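Local coordinates for N(G),N(G)-dimethylarginine dimethylaminohydrolase (Pseudomonas aeruginosa, PDB 1H70), which hydrolyses N(omega)-methylated arginines, the cellular inhibitors of nitric oxide synthase, to L-citrulline and dimethylamine or methylamine, at residues 40-45 / 232-237; 75-80 / 143-148. The protein carries 1 engineered substitution. All coordinates share one frame; numbering follows the deposited sequence.

Contact 1: 40-45 / 232-237; sequences IRALQT and RVIEVD
Ala42 rests its single methyl on two neighbouring methyls of strand 232-236. Its CB lies 3.7 Å from CG2 of Ile234. The same CB lies 3.9 Å from CG2 of Val236. Ile234 and Val236 are two positions apart in the strand and point to the same face. The small side chain allows close approach: the CA atoms of Ala42 and Ile234 are 6.9 Å apart. Val236 also touches Ala38, one turn earlier on helix 29-43. Leu43 points away from the strand, to Ile6, Ile50 and Ile214.

Thr45 comes three residues after Ala42. Its OG1 sits between the backbone N and the carbonyl carbon (chi1 72°), which turns the hydroxyl back toward Ala42. There it donates to Ala42 O at 2.7 Å. The bond lies in the carbonyl plane, with a C=O...O angle of 145°. Thr45 N donates to the same oxygen at 3.0 Å. Two donors from one residue thus grip Ala42 O. Ile234 CD1 comes to 3.6 Å from OG1 of Thr45 and also skirts Ala42 O. The Thr45 and Ile234 side chains run past each other in opposite directions.

Strands 212-216 and 232-236 are parallel neighbours linked through helix 220-227, a beta-alpha-beta crossover. Helix 29-43, from early in the chain, packs on this unit. No hydrogen bond crosses between the segments. The chemistry is methyl packing beside a hydroxyl already paired with Ala42 O, so the fit rests on shape and not on polar direction.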
loop_
_atom_site.group_PDB
_atom_site.type_symbol
_atom_site.label_atom_id
_atom_site.label_comp_id
_atom_site.label_asym_id
_atom_site.label_seq_id
_atom_site.Cartn_x
_atom_site.Cartn_y
_atom_site.Cartn_z
ATOM N N ILE A 40 -3.169 -9.205 -11.001
ATOM C CA ILE A 40 -1.872 -9.694 -11.524
ATOM C C ILE A 40 -1.755 -9.508 -13.040
ATOM O O ILE A 40 -0.696 -9.105 -13.551
ATOM C CB ILE A 40 -1.661 -11.175 -11.117
ATOM C CG1 ILE A 40 -1.576 -11.295 -9.595
ATOM C CG2 ILE A 40 -0.380 -11.755 -11.737
ATOM C CD1 ILE A 40 -0.428 -10.500 -8.949
ATOM N N ARG A 41 -2.847 -9.767 -13.768
ATOM C CA ARG A 41 -2.831 -9.622 -15.219
ATOM C C ARG A 41 -2.622 -8.182 -15.619
ATOM O O ARG A 41 -2.015 -7.921 -16.640
ATOM C CB ARG A 41 -4.105 -10.187 -15.869
ATOM C CG ARG A 41 -4.327 -11.656 -15.564
ATOM C CD ARG A 41 -5.464 -12.244 -16.403
ATOM N NE ARG A 41 -5.041 -12.372 -17.798
ATOM C CZ ARG A 41 -5.797 -12.919 -18.749
ATOM N NH1 ARG A 41 -7.003 -13.364 -18.426
ATOM N NH2 ARG A 41 -5.371 -13.013 -20.016
ATOM N N ALA A 42 -3.157 -7.243 -14.833
ATOM C CA ALA A 42 -2.923 -5.821 -15.078
ATOM C C ALA A 42 -1.435 -5.534 -14.840
ATOM O O ALA A 42 -0.776 -4.837 -15.630
ATOM C CB ALA A 42 -3.768 -4.993 -14.120
ATOM N N LEU A 43 -0.883 -6.053 -13.743
ATOM C CA LEU A 43 0.522 -5.842 -13.419
ATOM C C LEU A 43 1.456 -6.469 -14.444
ATOM O O LEU A 43 2.586 -5.993 -14.642
ATOM C CB LEU A 43 0.863 -6.326 -11.998
ATOM C CG LEU A 43 0.329 -5.431 -10.869
ATOM C CD1 LEU A 43 0.234 -6.188 -9.553
ATOM C CD2 LEU A 43 1.190 -4.165 -10.719
ATOM N N GLN A 44 1.006 -7.510 -15.137
ATOM C CA GLN A 44 1.809 -8.128 -16.185
ATOM C C GLN A 44 2.002 -7.214 -17.403
ATOM O O GLN A 44 2.860 -7.502 -18.252
ATOM C CB GLN A 44 1.140 -9.424 -16.663
ATOM C CG GLN A 44 1.314 -10.642 -15.765
ATOM C CD GLN A 44 0.542 -11.858 -16.288
ATOM O OE1 GLN A 44 1.059 -12.631 -17.123
ATOM N NE2 GLN A 44 -0.634 -12.064 -15.791
ATOM N N THR A 45 1.224 -6.134 -17.485
ATOM C CA THR A 45 1.349 -5.173 -18.592
ATOM C C THR A 45 2.157 -3.948 -18.227
ATOM O O THR A 45 2.282 -3.021 -19.040
ATOM C CB THR A 45 -0.025 -4.691 -19.109
ATOM O OG1 THR A 45 -0.660 -3.803 -18.173
ATOM C CG2 THR A 45 -0.987 -5.869 -19.285
ATOM N N ARG A 232 -1.651 5.932 -18.330
ATOM C CA ARG A 232 -2.431 4.846 -18.909
ATOM C C ARG A 232 -3.198 4.228 -17.748
ATOM O O ARG A 232 -2.597 3.571 -16.901
ATOM C CB ARG A 232 -1.543 3.781 -19.538
ATOM C CG ARG A 232 -0.815 4.267 -20.770
ATOM C CD ARG A 232 0.089 3.214 -21.402
ATOM N NE ARG A 232 -0.649 2.031 -21.824
ATOM C CZ ARG A 232 -0.066 0.959 -22.335
ATOM N NH1 ARG A 232 1.249 0.916 -22.496
ATOM N NH2 ARG A 232 -0.801 -0.086 -22.705
ATOM N N VAL A 233 -4.512 4.448 -17.706
ATOM C CA VAL A 233 -5.279 3.935 -16.577
ATOM C C VAL A 233 -5.830 2.531 -16.793
ATOM O O VAL A 233 -6.434 2.219 -17.827
ATOM C CB VAL A 233 -6.370 4.935 -16.152
ATOM C CG1 VAL A 233 -7.130 4.458 -14.905
ATOM C CG2 VAL A 233 -5.757 6.306 -15.926
ATOM N N ILE A 234 -5.591 1.677 -15.801
ATOM C CA ILE A 234 -6.079 0.302 -15.828
ATOM C C ILE A 234 -7.066 0.126 -14.679
ATOM O O ILE A 234 -6.707 0.387 -13.540
ATOM C CB ILE A 234 -4.932 -0.705 -15.669
ATOM C CG1 ILE A 234 -3.855 -0.465 -16.730
ATOM C CG2 ILE A 234 -5.485 -2.132 -15.729
ATOM C CD1 ILE A 234 -2.574 -1.270 -16.481
ATOM N N GLU A 235 -8.295 -0.303 -14.965
ATOM C CA GLU A 235 -9.283 -0.477 -13.904
ATOM C C GLU A 235 -9.413 -1.946 -13.543
ATOM O O GLU A 235 -9.556 -2.798 -14.437
ATOM C CB GLU A 235 -10.674 0.038 -14.335
ATOM C CG GLU A 235 -10.740 1.544 -14.505
ATOM C CD GLU A 235 -12.066 1.990 -15.128
ATOM O OE1 GLU A 235 -12.980 2.447 -14.419
ATOM O OE2 GLU A 235 -12.178 1.879 -16.353
ATOM N N VAL A 236 -9.333 -2.235 -12.247
ATOM C CA VAL A 236 -9.457 -3.606 -11.746
ATOM C C VAL A 236 -10.496 -3.632 -10.631
ATOM O O VAL A 236 -10.391 -2.875 -9.671
ATOM C CB VAL A 236 -8.113 -4.145 -11.169
ATOM C CG1 VAL A 236 -8.317 -5.520 -10.530
ATOM C CG2 VAL A 236 -7.067 -4.253 -12.245
ATOM N N ASP A 237 -11.493 -4.510 -10.726
ATOM C CA ASP A 237 -12.503 -4.532 -9.651
ATOM C C ASP A 237 -11.890 -5.150 -8.400
ATOM O O ASP A 237 -11.368 -6.261 -8.470
ATOM C CB ASP A 237 -13.729 -5.333 -10.125
ATOM C CG ASP A 237 -14.908 -5.303 -9.160
ATOM O OD1 ASP A 237 -14.912 -4.568 -8.142
ATOM O OD2 ASP A 237 -15.911 -6.018 -9.424
#

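Contact 2: 75-80 / 143-148; sequences CAIITR and IAILEK
Glu147 N bonds to Ile143 O at 2.9 Å, in the helical turn that presents Ile145 and Leu146 to Ile77 of strand 76-78. The next bond of the helix, Lys148 N to Ala144 O, measures 3.0 Å. Both are routine helix bonds, and neither reaches the strand.

The contact itself is apolar. Ile77 and Ile145 lie alongside each other, and their side chains run in opposite directions. Each uses both branches. CG1 of Ile77 meets CG2 of Ile145 at 3.8 Å. CG2 of Ile77 meets CD1 of Ile145, also at 3.8 Å. Ile145 has its long branch extended (chi2 162°), which carries CD1 out to the strand residue. In Ile77 the long branch is turned away from a staggered position (chi2 99°). Its CD1 goes toward Leu146, where CD2 is 4.4 Å away, a looser touch. Leu146 also meets Phe126 and Leu151.

Strand 76-78 is the middle strand of a small mixed sheet, between 69-71 and 105-107. Ile77 points to helix 136-148. Ala76 and Ile78 touch Val97 of helix 89-100, so a helix covers either face. Strands 76-78 and 105-107 are parallel and linked through helix 89-100, a beta-alpha-beta crossover in a family with the alpha/beta propeller fold. Helix 136-148 has a polar tie to the sheet as well: Lys148 NZ forms a salt bridge with Glu106 OE2 on strand 105-107.

The contact lies away from the citrulline pocket and is plain helix-on-sheet packing. No hydrogen bond joins the two segments. Branched aliphatic side chains fill the interface, so it is held by burial of hydrocarbon, with the charged pair at the adjoining strand.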
loop_
_atom_site.group_PDB
_atom_site.type_symbol
_atom_site.label_atom_id
_atom_site.label_comp_id
_atom_site.label_asym_id
_atom_site.label_seq_id
_atom_site.Cartn_x
_atom_site.Cartn_y
_atom_site.Cartn_z
ATOM N N CYS A 75 17.306 -0.087 0.484
ATOM C CA CYS A 75 17.166 -1.174 1.443
ATOM C C CYS A 75 15.711 -1.566 1.616
ATOM O O CYS A 75 14.818 -0.905 1.094
ATOM C CB CYS A 75 17.683 -0.752 2.823
ATOM S SG CYS A 75 16.699 0.576 3.569
ATOM N N ALA A 76 15.491 -2.650 2.361
ATOM C CA ALA A 76 14.144 -3.093 2.704
ATOM C C ALA A 76 14.093 -3.112 4.238
ATOM O O ALA A 76 15.056 -3.509 4.903
ATOM C CB ALA A 76 13.804 -4.461 2.165
ATOM N N ILE A 77 12.965 -2.673 4.771
ATOM C CA ILE A 77 12.762 -2.641 6.210
ATOM C C ILE A 77 11.547 -3.492 6.523
ATOM O O ILE A 77 10.436 -3.150 6.105
ATOM C CB ILE A 77 12.471 -1.195 6.695
ATOM C CG1 ILE A 77 13.537 -0.204 6.225
ATOM C CG2 ILE A 77 12.404 -1.134 8.215
ATOM C CD1 ILE A 77 13.141 0.606 4.961
ATOM N N ILE A 78 11.758 -4.588 7.243
ATOM C CA ILE A 78 10.663 -5.429 7.676
ATOM C C ILE A 78 9.990 -4.659 8.793
ATOM O O ILE A 78 10.666 -4.159 9.691
ATOM C CB ILE A 78 11.194 -6.763 8.214
ATOM C CG1 ILE A 78 12.008 -7.485 7.154
ATOM C CG2 ILE A 78 10.063 -7.675 8.696
ATOM C CD1 ILE A 78 11.261 -7.824 5.903
ATOM N N THR A 79 8.672 -4.549 8.726
ATOM C CA THR A 79 7.961 -3.756 9.713
ATOM C C THR A 79 7.591 -4.581 10.944
ATOM O O THR A 79 8.204 -5.621 11.233
ATOM C CB THR A 79 6.723 -3.110 9.065
ATOM O OG1 THR A 79 5.802 -4.130 8.653
ATOM C CG2 THR A 79 7.106 -2.306 7.797
ATOM N N ARG A 80 6.623 -4.092 11.715
ATOM C CA ARG A 80 6.157 -4.762 12.918
ATOM C C ARG A 80 4.684 -4.386 13.099
ATOM O O ARG A 80 4.334 -3.428 13.791
ATOM C CB ARG A 80 6.995 -4.319 14.122
ATOM C CG ARG A 80 6.748 -5.161 15.378
ATOM C CD ARG A 80 7.941 -5.113 16.361
ATOM N NE ARG A 80 7.642 -5.880 17.565
ATOM C CZ ARG A 80 6.938 -5.427 18.600
ATOM N NH1 ARG A 80 6.476 -4.180 18.609
ATOM N NH2 ARG A 80 6.721 -6.220 19.652
ATOM N N ILE A 143 12.145 6.286 10.460
ATOM C CA ILE A 143 12.823 7.489 9.936
ATOM C C ILE A 143 14.339 7.376 10.153
ATOM O O ILE A 143 15.127 7.746 9.272
ATOM C CB ILE A 143 12.245 8.785 10.561
ATOM C CG1 ILE A 143 10.836 9.017 9.970
ATOM C CG2 ILE A 143 13.144 9.979 10.268
ATOM C CD1 ILE A 143 9.967 9.960 10.753
ATOM N N ALA A 144 14.761 6.832 11.296
ATOM C CA ALA A 144 16.201 6.692 11.580
ATOM C C ALA A 144 16.879 5.765 10.568
ATOM O O ALA A 144 17.995 6.046 10.102
ATOM C CB ALA A 144 16.441 6.225 13.019
ATOM N N ILE A 145 16.207 4.669 10.218
ATOM C CA ILE A 145 16.766 3.727 9.241
ATOM C C ILE A 145 16.884 4.391 7.880
ATOM O O ILE A 145 17.912 4.290 7.201
ATOM C CB ILE A 145 15.897 2.473 9.144
ATOM C CG1 ILE A 145 15.996 1.647 10.427
ATOM C CG2 ILE A 145 16.350 1.612 7.959
ATOM C CD1 ILE A 145 14.841 0.633 10.575
ATOM N N LEU A 146 15.812 5.061 7.461
ATOM C CA LEU A 146 15.812 5.779 6.188
ATOM C C LEU A 146 16.968 6.782 6.169
ATOM O O LEU A 146 17.672 6.885 5.175
ATOM C CB LEU A 146 14.484 6.491 5.933
ATOM C CG LEU A 146 13.287 5.554 5.668
ATOM C CD1 LEU A 146 11.931 6.269 5.720
ATOM C CD2 LEU A 146 13.442 4.900 4.299
ATOM N N GLU A 147 17.156 7.515 7.265
ATOM C CA GLU A 147 18.250 8.500 7.318
ATOM C C GLU A 147 19.627 7.837 7.218
ATOM O O GLU A 147 20.518 8.388 6.556
ATOM C CB GLU A 147 18.126 9.400 8.547
ATOM C CG GLU A 147 16.982 10.400 8.397
ATOM C CD GLU A 147 16.759 11.316 9.589
ATOM O OE1 GLU A 147 17.408 11.178 10.648
ATOM O OE2 GLU A 147 15.888 12.198 9.449
ATOM N N LYS A 148 19.809 6.676 7.842
ATOM C CA LYS A 148 21.065 5.904 7.801
ATOM C C LYS A 148 21.415 5.587 6.344
ATOM O O LYS A 148 22.593 5.534 5.939
ATOM C CB LYS A 148 20.935 4.617 8.642
ATOM C CG LYS A 148 22.110 3.648 8.504
ATOM C CD LYS A 148 21.743 2.198 8.815
ATOM C CE LYS A 148 22.802 1.224 8.290
ATOM N NZ LYS A 148 22.498 -0.196 8.681
#

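How the contacts relate
From the N terminus the chain passes strand 5-9 and then reaches helix 29-43, where contact 1 begins. It then runs through strand 76-78 and on to helix 136-148, where contact 2 closes a loop of 62 residues. Contact 1 closes much later, at strand 232-236, after 186 intervening residues. Contact 2 therefore falls wholly within the larger loop, and the two do not cross. In space they lie on opposite sides of the chain's centre. Their centres are about 29 Å apart and their nearest atoms about 18 Å apart. Contact 1 ties an early helix to a late sheet. Contact 2 joins a helix and a sheet from the middle of the chain.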